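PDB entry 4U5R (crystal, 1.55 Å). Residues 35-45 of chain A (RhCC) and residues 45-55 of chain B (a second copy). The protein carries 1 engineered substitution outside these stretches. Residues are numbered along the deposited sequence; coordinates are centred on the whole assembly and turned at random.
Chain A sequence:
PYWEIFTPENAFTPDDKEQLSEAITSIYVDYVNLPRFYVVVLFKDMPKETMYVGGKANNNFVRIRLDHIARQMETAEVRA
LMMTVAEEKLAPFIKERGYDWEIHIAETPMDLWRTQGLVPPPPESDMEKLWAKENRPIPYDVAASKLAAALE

Chain A 35-45: PRFYVVVLFKD
Chain B, residues 45-55: DMPKETMYVGG

Strand 40-45 of chain A and strand 51-53 of chain B pair antiparallel (164° between their directions, axes 4.7 Å apart at closest), burying 606 Å² between the two stretches. V41(A) and Y52(B) form the hydrogen-bonded pair (CA-CA 5.0 Å), with V41(A) N to Y52(B) O and Y52(B) N to V41(A) O both 2.8 Å and nearly linear. V40(A)-V53(B) and L42(A)-M51(B) flank it as non-hydrogen-bonded pairs, CA-CA 4.6 and 4.7 Å. F43(A) N to T50(B) O and G54(B) N to V39(A) O, each 2.9 Å, extend the ladder.

Side chains alternate across the sheet. On one face both valines are t, bringing V40(A) CG2 within 4.2 Å of V53(B) CG2. L42(A), m,t, extends its CD2 to 3.7 Å from CE of M51(B), whose m,t,p conformation brings that methyl to it. M46(B) folds through m,m,m, so that its CE lies 4.2 Å from L42(A) CB and 3.7 Å from F43(A) O. The other face carries V41(A), t, and Y52(B), m (chi2 72°). F43(A), m with chi2 -87°, turns its ring edge toward the Y52(B) face: the planes are perpendicular, the centroids 5.5 Å apart, and F43(A) CD2 lies 3.7 Å from Y52(B) CD1. T50(B), p, instead bonds within its own chain, OG1 donating to P47(B) O at 2.6 Å.

Before the strand, residues 36-38 of chain A make a 3-10 turn, V39(A) N bonding R36(A) O at 2.9 Å. R36(A), m,t,p with chi4 75°, bends its guanidinium back so that NH2 donates to G54(B) O (2.9 Å); a water links R36(A) NE (3.1 Å) to that same G54(B) O (2.9 Å). G54(B) has phi/psi 59/30, and an ideal CB there would lie 3.2 Å from R36(A) O, a tight approach that glycine avoids.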

ATOM      1  N   PRO A  35     -14.308   7.824 -15.288  1.00 13.41           N
ATOM      2  CA  PRO A  35     -15.172   6.651 -15.479  1.00 12.58           C
ATOM      3  C   PRO A  35     -15.424   5.955 -14.144  1.00 13.27           C
ATOM      4  O   PRO A  35     -14.482   5.787 -13.362  1.00 14.36           O
ATOM      5  CB  PRO A  35     -14.365   5.752 -16.421  1.00 12.60           C
ATOM      6  CG  PRO A  35     -13.403   6.687 -17.111  1.00 15.16           C
ATOM      7  CD  PRO A  35     -13.093   7.776 -16.121  1.00 14.32           C
ATOM      8  N   ARG A  36     -16.670   5.575 -13.888  1.00 14.21           N
ATOM      9  CA  ARG A  36     -17.040   5.028 -12.585  1.00 11.88           C
ATOM     10  C   ARG A  36     -16.205   3.824 -12.219  1.00 13.50           C
ATOM     11  O   ARG A  36     -15.791   3.696 -11.064  1.00 12.91           O
ATOM     12  CB  ARG A  36     -18.522   4.636 -12.552  1.00 15.09           C
ATOM     13  CG  ARG A  36     -19.482   5.786 -12.751  1.00 16.72           C
ATOM     14  CD  ARG A  36     -20.906   5.247 -12.892  1.00 20.25           C
ATOM     15  NE  ARG A  36     -21.311   4.679 -11.614  1.00 18.97           N
ATOM     16  CZ  ARG A  36     -21.641   5.417 -10.559  1.00 22.95           C
ATOM     17  NH1 ARG A  36     -21.636   6.741 -10.657  1.00 20.86           N
ATOM     18  NH2 ARG A  36     -21.982   4.841  -9.416  1.00 22.39           N
ATOM     19  N   PHE A  37     -15.949   2.950 -13.193  1.00 12.45           N
ATOM     20  CA  PHE A  37     -15.304   1.682 -12.903  1.00 12.00           C
ATOM     21  C   PHE A  37     -13.841   1.857 -12.478  1.00 12.86           C
ATOM     22  O   PHE A  37     -13.245   0.913 -11.966  1.00 15.00           O
ATOM     23  CB  PHE A  37     -15.412   0.712 -14.098  1.00 12.95           C
ATOM     24  CG  PHE A  37     -14.583   1.087 -15.289  1.00 14.26           C
ATOM     25  CD1 PHE A  37     -15.111   1.903 -16.276  1.00 13.50           C
ATOM     26  CD2 PHE A  37     -13.301   0.575 -15.446  1.00 10.27           C
ATOM     27  CE1 PHE A  37     -14.362   2.228 -17.392  1.00 14.22           C
ATOM     28  CE2 PHE A  37     -12.549   0.907 -16.561  1.00 13.81           C
ATOM     29  CZ  PHE A  37     -13.085   1.738 -17.526  1.00 14.16           C
ATOM     30  N   TYR A  38     -13.265   3.043 -12.671  1.00 11.94           N
ATOM     31  CA  TYR A  38     -11.933   3.300 -12.129  1.00 12.32           C
ATOM     32  C   TYR A  38     -11.951   3.237 -10.614  1.00 10.48           C
ATOM     33  O   TYR A  38     -10.902   3.019  -9.999  1.00 12.03           O
ATOM     34  CB  TYR A  38     -11.393   4.679 -12.497  1.00 12.41           C
ATOM     35  CG  TYR A  38     -10.880   4.911 -13.894  1.00 12.88           C
ATOM     36  CD1 TYR A  38     -11.050   3.988 -14.912  1.00 13.41           C
ATOM     37  CD2 TYR A  38     -10.230   6.106 -14.191  1.00 12.03           C
ATOM     38  CE1 TYR A  38     -10.569   4.256 -16.202  1.00 12.19           C
ATOM     39  CE2 TYR A  38      -9.759   6.386 -15.460  1.00 12.76           C
ATOM     40  CZ  TYR A  38      -9.925   5.460 -16.460  1.00 10.17           C
ATOM     41  OH  TYR A  38      -9.458   5.737 -17.735  1.00 11.58           O
ATOM     42  N   VAL A  39     -13.109   3.505 -10.003  1.00 11.25           N
ATOM     43  CA  VAL A  39     -13.131   3.694  -8.551  1.00 11.25           C
ATOM     44  C   VAL A  39     -13.371   2.366  -7.878  1.00 11.98           C
ATOM     45  O   VAL A  39     -14.475   1.810  -7.938  1.00 11.62           O
ATOM     46  CB  VAL A  39     -14.191   4.693  -8.087  1.00  9.20           C
ATOM     47  CG1 VAL A  39     -14.001   4.980  -6.579  1.00 11.46           C
ATOM     48  CG2 VAL A  39     -14.071   5.983  -8.907  1.00 12.28           C
ATOM     49  N   VAL A  40     -12.310   1.855  -7.270  1.00 11.34           N
ATOM     50  CA  VAL A  40     -12.338   0.554  -6.635  1.00  9.93           C
ATOM     51  C   VAL A  40     -12.230   0.733  -5.128  1.00 12.94           C
ATOM     52  O   VAL A  40     -11.272   1.324  -4.641  1.00 12.60           O
ATOM     53  CB  VAL A  40     -11.204  -0.330  -7.152  1.00 10.20           C
ATOM     54  CG1 VAL A  40     -11.140  -1.636  -6.363  1.00 14.61           C
ATOM     55  CG2 VAL A  40     -11.405  -0.597  -8.664  1.00 10.36           C
ATOM     56  N   VAL A  41     -13.212   0.218  -4.404  1.00 10.00           N
ATOM     57  CA  VAL A  41     -13.223   0.293  -2.941  1.00 10.03           C
ATOM     58  C   VAL A  41     -13.271  -1.116  -2.356  1.00  9.61           C
ATOM     59  O   VAL A  41     -14.206  -1.878  -2.629  1.00 10.71           O
ATOM     60  CB  VAL A  41     -14.429   1.108  -2.421  1.00  9.06           C
ATOM     61  CG1 VAL A  41     -14.387   1.200  -0.893  1.00 11.48           C
ATOM     62  CG2 VAL A  41     -14.436   2.509  -3.036  1.00 11.25           C
ATOM     63  N   LEU A  42     -12.247  -1.460  -1.574  1.00 10.40           N
ATOM     64  CA  LEU A  42     -12.139  -2.769  -0.933  1.00 11.30           C
ATOM     65  C   LEU A  42     -12.435  -2.612   0.536  1.00 11.62           C
ATOM     66  O   LEU A  42     -11.741  -1.857   1.213  1.00 11.28           O
ATOM     67  CB  LEU A  42     -10.741  -3.364  -1.116  1.00 12.61           C
ATOM     68  CG  LEU A  42     -10.159  -3.371  -2.537  1.00 14.46           C
ATOM     69  CD1 LEU A  42      -8.775  -4.068  -2.618  1.00 17.37           C
ATOM     70  CD2 LEU A  42     -11.158  -4.024  -3.487  1.00 21.58           C
ATOM     71  N   PHE A  43     -13.460  -3.310   1.014  1.00 12.38           N
ATOM     72  CA  PHE A  43     -13.796  -3.325   2.431  1.00 10.12           C
ATOM     73  C   PHE A  43     -13.156  -4.514   3.129  1.00 12.30           C
ATOM     74  O   PHE A  43     -13.390  -5.665   2.767  1.00 14.41           O
ATOM     75  CB  PHE A  43     -15.316  -3.351   2.630  1.00 12.12           C
ATOM     76  CG  PHE A  43     -16.009  -2.080   2.209  1.00 10.58           C
ATOM     77  CD1 PHE A  43     -16.141  -1.034   3.095  1.00 10.76           C
ATOM     78  CD2 PHE A  43     -16.546  -1.949   0.937  1.00 12.62           C
ATOM     79  CE1 PHE A  43     -16.762   0.137   2.720  1.00 12.81           C
ATOM     80  CE2 PHE A  43     -17.171  -0.785   0.559  1.00 10.92           C
ATOM     81  CZ  PHE A  43     -17.291   0.263   1.459  1.00 13.29           C
ATOM     82  N   LYS A  44     -12.338  -4.232   4.133  1.00 13.26           N
ATOM     83  CA  LYS A  44     -11.603  -5.293   4.794  1.00 16.13           C
ATOM     84  C   LYS A  44     -11.990  -5.371   6.273  1.00 18.16           C
ATOM     85  O   LYS A  44     -11.590  -4.535   7.081  1.00 15.73           O
ATOM     86  CB  LYS A  44     -10.101  -5.066   4.606  1.00 17.83           C
ATOM     87  CG  LYS A  44      -9.695  -4.985   3.125  1.00 21.49           C
ATOM     88  CD  LYS A  44      -8.235  -4.585   2.925  1.00 27.88           C
ATOM     89  CE  LYS A  44      -7.815  -4.648   1.467  1.00 24.08           C
ATOM     90  NZ  LYS A  44      -6.349  -4.380   1.278  1.00 23.42           N
ATOM     91  N   ASP A  45     -12.792  -6.374   6.616  1.00 17.52           N
ATOM     92  CA  ASP A  45     -13.195  -6.578   7.998  1.00 18.27           C
ATOM     93  C   ASP A  45     -12.005  -7.041   8.833  1.00 19.37           C
ATOM     94  O   ASP A  45     -11.278  -7.966   8.456  1.00 22.00           O
ATOM     95  CB  ASP A  45     -14.344  -7.590   8.084  1.00 22.73           C
ATOM     96  CG  ASP A  45     -15.700  -6.946   7.857  1.00 30.15           C
ATOM     97  OD1 ASP A  45     -15.728  -5.787   7.394  1.00 40.02           O
ATOM     98  OD2 ASP A  45     -16.733  -7.588   8.138  1.00 30.95           O
TER
ATOM     99  N   ASP B  45      -8.015 -13.429  -0.701  1.00 14.02           N
ATOM    100  CA  ASP B  45      -9.372 -13.798  -1.058  1.00 13.72           C
ATOM    101  C   ASP B  45     -10.361 -12.783  -0.494  1.00 16.57           C
ATOM    102  O   ASP B  45     -10.356 -12.493   0.707  1.00 16.74           O
ATOM    103  CB  ASP B  45      -9.694 -15.209  -0.547  1.00 19.18           C
ATOM    104  CG  ASP B  45      -9.432 -16.283  -1.590  1.00 20.92           C
ATOM    105  OD1 ASP B  45      -8.979 -15.950  -2.703  1.00 24.43           O
ATOM    106  OD2 ASP B  45      -9.678 -17.468  -1.294  1.00 29.21           O
ATOM    107  N   MET B  46     -11.187 -12.222  -1.373  1.00 14.18           N
ATOM    108  CA  MET B  46     -12.204 -11.267  -0.958  1.00 13.05           C
ATOM    109  C   MET B  46     -13.580 -11.894  -1.015  1.00 13.34           C
ATOM    110  O   MET B  46     -14.013 -12.347  -2.081  1.00 15.10           O
ATOM    111  CB  MET B  46     -12.181 -10.022  -1.845  1.00 14.38           C
ATOM    112  CG  MET B  46     -10.846  -9.306  -1.854  1.00 16.03           C
ATOM    113  SD  MET B  46     -10.407  -8.606  -0.244  1.00 20.61           S
ATOM    114  CE  MET B  46     -11.624  -7.307  -0.023  1.00 19.13           C
ATOM    115  N   PRO B  47     -14.270 -11.940   0.129  1.00 14.97           N
ATOM    116  CA  PRO B  47     -15.659 -12.418   0.157  1.00 17.24           C
ATOM    117  C   PRO B  47     -16.578 -11.608  -0.751  1.00 17.65           C
ATOM    118  O   PRO B  47     -16.273 -10.451  -1.059  1.00 15.62           O
ATOM    119  CB  PRO B  47     -16.061 -12.241   1.627  1.00 16.27           C
ATOM    120  CG  PRO B  47     -14.785 -12.287   2.386  1.00 19.08           C
ATOM    121  CD  PRO B  47     -13.746 -11.671   1.480  1.00 15.79           C
ATOM    122  N   LYS B  48     -17.682 -12.211  -1.189  1.00 17.54           N
ATOM    123  CA  LYS B  48     -18.702 -11.465  -1.924  1.00 16.26           C
ATOM    124  C   LYS B  48     -19.121 -10.211  -1.142  1.00 16.02           C
ATOM    125  O   LYS B  48     -19.071 -10.186   0.094  1.00 15.46           O
ATOM    126  CB  LYS B  48     -19.921 -12.350  -2.214  1.00 20.94           C
ATOM    127  CG  LYS B  48     -19.655 -13.466  -3.213  1.00 24.95           C
ATOM    128  CD  LYS B  48     -20.964 -14.057  -3.723  1.00 32.73           C
ATOM    129  CE  LYS B  48     -20.724 -15.231  -4.658  1.00 34.11           C
ATOM    130  NZ  LYS B  48     -20.245 -16.433  -3.923  1.00 43.57           N
ATOM    131  N   GLU B  49     -19.497  -9.170  -1.886  1.00 18.00           N
ATOM    132  CA  GLU B  49     -19.902  -7.878  -1.329  1.00 20.57           C
ATOM    133  C   GLU B  49     -18.800  -7.224  -0.491  1.00 15.88           C
ATOM    134  O   GLU B  49     -19.073  -6.587   0.528  1.00 15.41           O
ATOM    135  CB  GLU B  49     -21.179  -8.023  -0.490  1.00 23.07           C
ATOM    136  CG  GLU B  49     -22.274  -8.847  -1.155  1.00 27.65           C
ATOM    137  CD  GLU B  49     -22.617  -8.359  -2.548  1.00 41.53           C
ATOM    138  OE1 GLU B  49     -23.073  -7.205  -2.676  1.00 34.66           O
ATOM    139  OE2 GLU B  49     -22.433  -9.133  -3.514  1.00 30.35           O
ATOM    140  N   THR B  50     -17.551  -7.364  -0.928  1.00 15.99           N
ATOM    141  CA  THR B  50     -16.459  -6.611  -0.305  1.00 12.96           C
ATOM    142  C   THR B  50     -15.641  -5.789  -1.306  1.00 14.01           C
ATOM    143  O   THR B  50     -14.944  -4.863  -0.908  1.00 15.15           O
ATOM    144  CB  THR B  50     -15.497  -7.535   0.496  1.00 14.29           C
ATOM    145  OG1 THR B  50     -14.831  -8.460  -0.375  1.00 13.42           O
ATOM    146  CG2 THR B  50     -16.264  -8.303   1.578  1.00 13.03           C
ATOM    147  N   MET B  51     -15.715  -6.119  -2.593  1.00 13.13           N
ATOM    148  CA  MET B  51     -15.010  -5.356  -3.619  1.00 15.95           C
ATOM    149  C   MET B  51     -16.034  -4.568  -4.411  1.00 15.36           C
ATOM    150  O   MET B  51     -16.846  -5.157  -5.124  1.00 16.17           O
ATOM    151  CB  MET B  51     -14.209  -6.260  -4.567  1.00 15.54           C
ATOM    152  CG  MET B  51     -13.202  -7.201  -3.899  1.00 18.58           C
ATOM    153  SD  MET B  51     -12.237  -8.230  -5.048  1.00 20.68           S
ATOM    154  CE  MET B  51     -11.007  -7.071  -5.656  1.00 15.51           C
ATOM    155  N   TYR B  52     -15.999  -3.242  -4.279  1.00 12.04           N
ATOM    156  CA  TYR B  52     -16.980  -2.377  -4.931  1.00 12.00           C
ATOM    157  C   TYR B  52     -16.319  -1.564  -6.034  1.00  9.81           C
ATOM    158  O   TYR B  52     -15.381  -0.813  -5.783  1.00 12.33           O
ATOM    159  CB  TYR B  52     -17.666  -1.465  -3.898  1.00 13.87           C
ATOM    160  CG  TYR B  52     -18.671  -2.235  -3.084  1.00 10.06           C
ATOM    161  CD1 TYR B  52     -18.251  -3.145  -2.128  1.00 12.88           C
ATOM    162  CD2 TYR B  52     -20.036  -2.108  -3.323  1.00 12.26           C
ATOM    163  CE1 TYR B  52     -19.147  -3.889  -1.409  1.00 12.62           C
ATOM    164  CE2 TYR B  52     -20.953  -2.862  -2.604  1.00 13.31           C
ATOM    165  CZ  TYR B  52     -20.493  -3.753  -1.648  1.00 12.55           C
ATOM    166  OH  TYR B  52     -21.378  -4.510  -0.915  1.00 15.00           O
ATOM    167  N   VAL B  53     -16.821  -1.737  -7.256  1.00 10.50           N
ATOM    168  CA  VAL B  53     -16.264  -1.096  -8.431  1.00 11.24           C
ATOM    169  C   VAL B  53     -17.336  -0.166  -8.989  1.00 10.30           C
ATOM    170  O   VAL B  53     -18.441  -0.622  -9.299  1.00 13.25           O
ATOM    171  CB  VAL B  53     -15.834  -2.138  -9.494  1.00 11.43           C
ATOM    172  CG1 VAL B  53     -15.389  -1.435 -10.785  1.00 13.02           C
ATOM    173  CG2 VAL B  53     -14.741  -3.050  -8.941  1.00 12.05           C
ATOM    174  N   GLY B  54     -17.031   1.127  -9.087  1.00 11.64           N
ATOM    175  CA  GLY B  54     -18.011   2.093  -9.550  1.00 14.32           C
ATOM    176  C   GLY B  54     -19.261   2.121  -8.684  1.00 13.83           C
ATOM    177  O   GLY B  54     -20.360   2.402  -9.161  1.00 14.48           O
ATOM    178  N   GLY B  55     -19.098   1.814  -7.404  1.00 11.76           N
ATOM    179  CA  GLY B  55     -20.195   1.910  -6.463  1.00 11.71           C
ATOM    180  C   GLY B  55     -21.096   0.691  -6.427  1.00 11.90           C
ATOM    181  O   GLY B  55     -22.175   0.730  -5.834  1.00 13.12           O
TER
HETATM  182  O   HOH W   1     -21.302   1.602 -11.826  1.00 37.91           O
HETATM  183  O   HOH W   2     -16.645   1.878  -5.874  1.00 18.58           O